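Local coordinates for protein putative glutathione S-transferase (Corynebacterium glutamicum, PDB 3M1G) that probably acts as a glutathione transferase of the ECM4-like group, using a glutathione-binding domain of thioredoxin fold joined to a helical domain, at residues A[77-82]-A[156-161]; A[139-144]-A[149-154]. All coordinates share one frame; numbering follows the deposited sequence.

In the fold
Following the chain from the N terminus, helix 71-83 comes after strand 62-66 and supplies the first half of interaction 1; strand 90-93 follows, then a part that was not modelled (100-135). The hairpin 140-143/149-151 then closes the short loop of interaction 2 and leads directly into helix 154-163, which returns to helix 71-83 and closes the much longer loop of interaction 1. Interaction 2 is thus nested inside interaction 1. Together they tie two helices of the thioredoxin-like domain to one another and to the hairpin. The two contacts meet where I157 CG2 and F161 CE1 pack on L141 CD1, at 4.1 and 4.0 Å.

Interaction 1: A[77-82]-A[156-161]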
# COMPACT_ATOMS: atom_id res chain seq x y z
N VAL A 77 -2.26 4.68 -27.05
CA VAL A 77 -2.49 3.28 -27.42
C VAL A 77 -3.96 2.90 -27.30
O VAL A 77 -4.54 2.24 -28.19
CB VAL A 77 -1.57 2.31 -26.63
CG1 VAL A 77 -1.85 0.82 -26.99
CG2 VAL A 77 -0.12 2.64 -26.92
N ILE A 78 -4.58 3.34 -26.21
CA ILE A 78 -5.99 3.04 -25.97
C ILE A 78 -6.83 3.69 -27.11
O ILE A 78 -7.73 3.07 -27.65
CB ILE A 78 -6.47 3.64 -24.61
CG1 ILE A 78 -5.84 2.89 -23.40
CG2 ILE A 78 -7.95 3.59 -24.51
CD1 ILE A 78 -5.90 3.70 -22.03
N THR A 79 -6.53 4.95 -27.43
CA THR A 79 -7.31 5.69 -28.41
C THR A 79 -7.14 5.05 -29.80
O THR A 79 -8.12 4.86 -30.52
CB THR A 79 -6.90 7.17 -28.40
OG1 THR A 79 -7.12 7.70 -27.07
CG2 THR A 79 -7.73 7.97 -29.42
N ARG A 80 -5.90 4.69 -30.14
CA ARG A 80 -5.62 4.01 -31.41
C ARG A 80 -6.43 2.73 -31.56
O ARG A 80 -7.00 2.46 -32.64
CB ARG A 80 -4.12 3.74 -31.57
CG ARG A 80 -3.69 2.97 -32.82
CD ARG A 80 -2.19 2.91 -32.92
NE ARG A 80 -1.67 1.93 -33.88
CZ ARG A 80 -1.40 0.65 -33.61
NH1 ARG A 80 -1.63 0.12 -32.41
NH2 ARG A 80 -0.91 -0.12 -34.56
N ARG A 81 -6.49 1.94 -30.49
CA ARG A 81 -7.31 0.74 -30.51
C ARG A 81 -8.83 1.02 -30.59
O ARG A 81 -9.54 0.42 -31.41
CB ARG A 81 -6.97 -0.15 -29.33
CG ARG A 81 -7.82 -1.43 -29.26
CD ARG A 81 -7.08 -2.61 -28.68
NE ARG A 81 -7.99 -3.75 -28.62
CZ ARG A 81 -8.38 -4.47 -29.68
NH1 ARG A 81 -7.90 -4.22 -30.90
NH2 ARG A 81 -9.23 -5.46 -29.51
N LEU A 82 -9.34 1.92 -29.75
CA LEU A 82 -10.75 2.19 -29.73
C LEU A 82 -11.25 2.66 -31.09
O LEU A 82 -12.32 2.25 -31.53
CB LEU A 82 -11.09 3.24 -28.67
CG LEU A 82 -11.13 2.79 -27.20
CD1 LEU A 82 -11.33 4.01 -26.31
CD2 LEU A 82 -12.25 1.77 -27.00
N SER A 156 -2.44 16.71 -27.92
CA SER A 156 -2.96 16.89 -29.25
C SER A 156 -2.97 15.59 -30.05
O SER A 156 -3.80 15.44 -30.96
CB SER A 156 -2.26 18.04 -30.01
OG SER A 156 -0.96 17.69 -30.33
N ILE A 157 -2.15 14.62 -29.68
CA ILE A 157 -2.15 13.36 -30.40
C ILE A 157 -3.51 12.69 -30.31
O ILE A 157 -4.06 12.31 -31.32
CB ILE A 157 -1.00 12.40 -29.96
CG1 ILE A 157 0.33 12.96 -30.45
CG2 ILE A 157 -1.20 10.96 -30.53
CD1 ILE A 157 1.58 12.20 -29.96
N THR A 158 -4.09 12.57 -29.12
CA THR A 158 -5.35 11.86 -28.96
C THR A 158 -6.52 12.70 -29.48
O THR A 158 -7.44 12.17 -30.10
CB THR A 158 -5.60 11.39 -27.48
OG1 THR A 158 -5.42 12.50 -26.59
CG2 THR A 158 -4.60 10.25 -27.09
N ILE A 159 -6.47 14.02 -29.29
CA ILE A 159 -7.52 14.86 -29.85
C ILE A 159 -7.50 14.72 -31.36
O ILE A 159 -8.53 14.50 -32.00
CB ILE A 159 -7.37 16.35 -29.43
CG1 ILE A 159 -7.56 16.52 -27.93
CG2 ILE A 159 -8.36 17.23 -30.13
CD1 ILE A 159 -8.84 15.86 -27.39
N ASP A 160 -6.32 14.78 -31.95
CA ASP A 160 -6.22 14.66 -33.42
C ASP A 160 -6.58 13.26 -33.93
O ASP A 160 -7.21 13.14 -34.99
CB ASP A 160 -4.86 15.13 -33.90
CG ASP A 160 -4.67 16.66 -33.75
OD1 ASP A 160 -5.68 17.40 -33.46
OD2 ASP A 160 -3.54 17.15 -33.98
N PHE A 161 -6.23 12.21 -33.19
CA PHE A 161 -6.72 10.85 -33.58
C PHE A 161 -8.26 10.85 -33.72
O PHE A 161 -8.80 10.25 -34.65
CB PHE A 161 -6.33 9.75 -32.57
CG PHE A 161 -4.92 9.25 -32.64
CD1 PHE A 161 -4.02 9.61 -33.66
CD2 PHE A 161 -4.47 8.40 -31.64
CE1 PHE A 161 -2.75 9.12 -33.69
CE2 PHE A 161 -3.21 7.88 -31.67
CZ PHE A 161 -2.33 8.22 -32.70
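T79 fits against T158 and F161 where two helices run side by side, the axes of the two short segments 9.8 Å apart and only 7° from parallel. The tight part is the threonine pair, whose side chains cross at about a right angle: T158 presents its methyl CG2 to T79 OG1 at 3.6 Å, in plain van der Waals contact. T79 OG1 can lie against a methyl because it is already bonded to R75 O in its own helix, and T158 OG1 is held by E243 of helix 243-253. Such short side chains let the helices come close. These are two helices of the thioredoxin-like domain of glutathione transferases, packed on one face of its sheet. The T79 methyl CG2, held anti to the backbone N (chi1 -59° to OG1), meets the F161 ring at its edge and lies 3.9 Å from F161 CB, while I157 CG2, one turn earlier, lies over one face, toward the rim, 3.7 Å above the plane. Packing is looser at R80, where CB stands 4.2 Å from F161 CE2 and the long chain leads away to a salt bridge with E352. All four touching residues are buried; solvent comes near on the far side of helix 154-163, where I159, pointing away from helix 71-83, is partly exposed.

Interaction 2: A[139-144]-A[149-154]; sequences PALVEE and VVTNDY
L141 and T151 form an antiparallel hydrogen-bonded pair in a strongly twisted hairpin whose strands run at 137°, with a classic beta bulge setting V150 and T151 together opposite L141. L141 N donates to T151 O at 2.9 Å, nearly in line with the carbonyl. In return L141 O receives V150 N at 2.8 Å, in the plane of its carbonyl, and only weakly T151 N; the helix-like psi of V150 (-50°) is what turns both amides to one oxygen. The side chains of L141 and T151 lie alongside each other, pointing the same way, with L141 CD1 and T151 CG2 3.9 Å apart. The threonine thus gives its methyl to this apolar face, and its OG1, anti to the backbone N (chi1 165°), takes the N-H of D153 in an ST turn. V150 lays CG2 3.9 Å from E143 N, alongside the stem of E143. On the other face A140 CB meets V149 CG1 at 4.2 Å and V142 CG2 meets V149 CG2 at 4.4 Å, the small alanine and beta-branched valines suiting the strands. At the far end the cis-proline P139, a hallmark of the thioredoxin fold, lays CG 3.6 Å from Y154 CB, and a water joins P139 O to N152 O, donating to both. P139 is about 5 Å, side chain to side chain, from C70, the predicted nucleophile. D153 caps the helix that starts at Y154. Strand 140-143 is paired on its other side with strand 62-66, and N152 bonds to I31 of the N-terminal chain through both backbone and side chain. The L141 and T151 face rests on helix 154-163, while P139 and Y154 reach helix 71-83.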
# COMPACT_ATOMS: atom_id res chain seq x y z
N PRO A 139 5.13 9.31 -25.59
CA PRO A 139 4.76 8.83 -26.92
C PRO A 139 5.13 9.85 -27.99
O PRO A 139 5.21 11.04 -27.70
CB PRO A 139 3.24 8.69 -26.85
CG PRO A 139 2.81 9.74 -25.84
CD PRO A 139 3.98 9.87 -24.87
N ALA A 140 5.34 9.35 -29.20
CA ALA A 140 5.63 10.17 -30.37
C ALA A 140 5.03 9.55 -31.61
O ALA A 140 4.93 8.32 -31.73
CB ALA A 140 7.16 10.35 -30.56
N LEU A 141 4.62 10.41 -32.55
CA LEU A 141 4.33 9.97 -33.92
C LEU A 141 5.55 10.27 -34.77
O LEU A 141 6.09 11.39 -34.74
CB LEU A 141 3.05 10.64 -34.47
CG LEU A 141 1.73 10.19 -33.83
CD1 LEU A 141 0.64 11.22 -34.19
CD2 LEU A 141 1.40 8.79 -34.38
N VAL A 142 6.01 9.23 -35.47
CA VAL A 142 7.24 9.26 -36.23
C VAL A 142 6.96 8.94 -37.71
O VAL A 142 6.19 8.02 -38.00
CB VAL A 142 8.22 8.20 -35.67
CG1 VAL A 142 9.47 8.13 -36.48
CG2 VAL A 142 8.58 8.56 -34.17
N GLU A 143 7.56 9.70 -38.62
CA GLU A 143 7.45 9.40 -40.04
C GLU A 143 8.35 8.21 -40.32
O GLU A 143 9.57 8.33 -40.16
CB GLU A 143 7.83 10.60 -40.91
CG GLU A 143 7.82 10.28 -42.41
CD GLU A 143 8.09 11.47 -43.29
OE1 GLU A 143 9.16 12.12 -43.16
OE2 GLU A 143 7.25 11.73 -44.18
N GLU A 144 7.77 7.06 -40.68
CA GLU A 144 8.55 5.82 -40.86
C GLU A 144 9.72 5.94 -41.85
O GLU A 144 10.79 5.46 -41.58
CB GLU A 144 7.67 4.67 -41.35
CG GLU A 144 6.88 3.93 -40.27
CD GLU A 144 5.86 2.97 -40.89
OE1 GLU A 144 6.00 2.68 -42.09
OE2 GLU A 144 4.91 2.52 -40.23
N VAL A 149 10.67 12.85 -36.05
CA VAL A 149 9.60 12.92 -35.08
C VAL A 149 8.67 14.02 -35.54
O VAL A 149 9.06 15.18 -35.65
CB VAL A 149 10.12 13.24 -33.67
CG1 VAL A 149 8.93 13.45 -32.71
CG2 VAL A 149 11.04 12.11 -33.17
N VAL A 150 7.43 13.64 -35.82
CA VAL A 150 6.38 14.58 -36.21
C VAL A 150 5.85 15.32 -35.00
O VAL A 150 5.79 16.56 -35.01
CB VAL A 150 5.25 13.83 -36.95
CG1 VAL A 150 4.12 14.79 -37.28
CG2 VAL A 150 5.85 13.15 -38.20
N THR A 151 5.49 14.59 -33.95
CA THR A 151 5.02 15.23 -32.74
C THR A 151 5.21 14.36 -31.50
O THR A 151 5.08 13.14 -31.56
CB THR A 151 3.49 15.57 -32.82
OG1 THR A 151 2.99 15.87 -31.51
CG2 THR A 151 2.71 14.42 -33.42
N ASN A 152 5.49 15.01 -30.38
CA ASN A 152 5.44 14.37 -29.06
C ASN A 152 4.52 15.13 -28.11
O ASN A 152 4.63 15.01 -26.89
CB ASN A 152 6.85 14.18 -28.44
CG ASN A 152 7.66 15.43 -28.42
OD1 ASN A 152 7.13 16.53 -28.28
ND2 ASN A 152 8.99 15.28 -28.58
N ASP A 153 3.61 15.92 -28.66
CA ASP A 153 2.67 16.63 -27.85
C ASP A 153 1.45 15.72 -27.59
O ASP A 153 0.46 15.71 -28.37
CB ASP A 153 2.28 17.92 -28.55
CG ASP A 153 1.31 18.73 -27.72
OD1 ASP A 153 1.67 19.07 -26.59
OD2 ASP A 153 0.20 19.00 -28.18
N TYR A 154 1.52 14.96 -26.51
CA TYR A 154 0.59 13.84 -26.29
C TYR A 154 -0.90 14.28 -26.15
O TYR A 154 -1.77 13.55 -26.64
CB TYR A 154 1.05 12.86 -25.16
CG TYR A 154 1.24 13.54 -23.85
CD1 TYR A 154 0.16 13.74 -23.01
CD2 TYR A 154 2.46 14.07 -23.49
CE1 TYR A 154 0.29 14.44 -21.84
CE2 TYR A 154 2.62 14.78 -22.29
CZ TYR A 154 1.51 14.96 -21.48
OH TYR A 154 1.61 15.61 -20.30
O HOH W 1 5.31 12.70 -25.52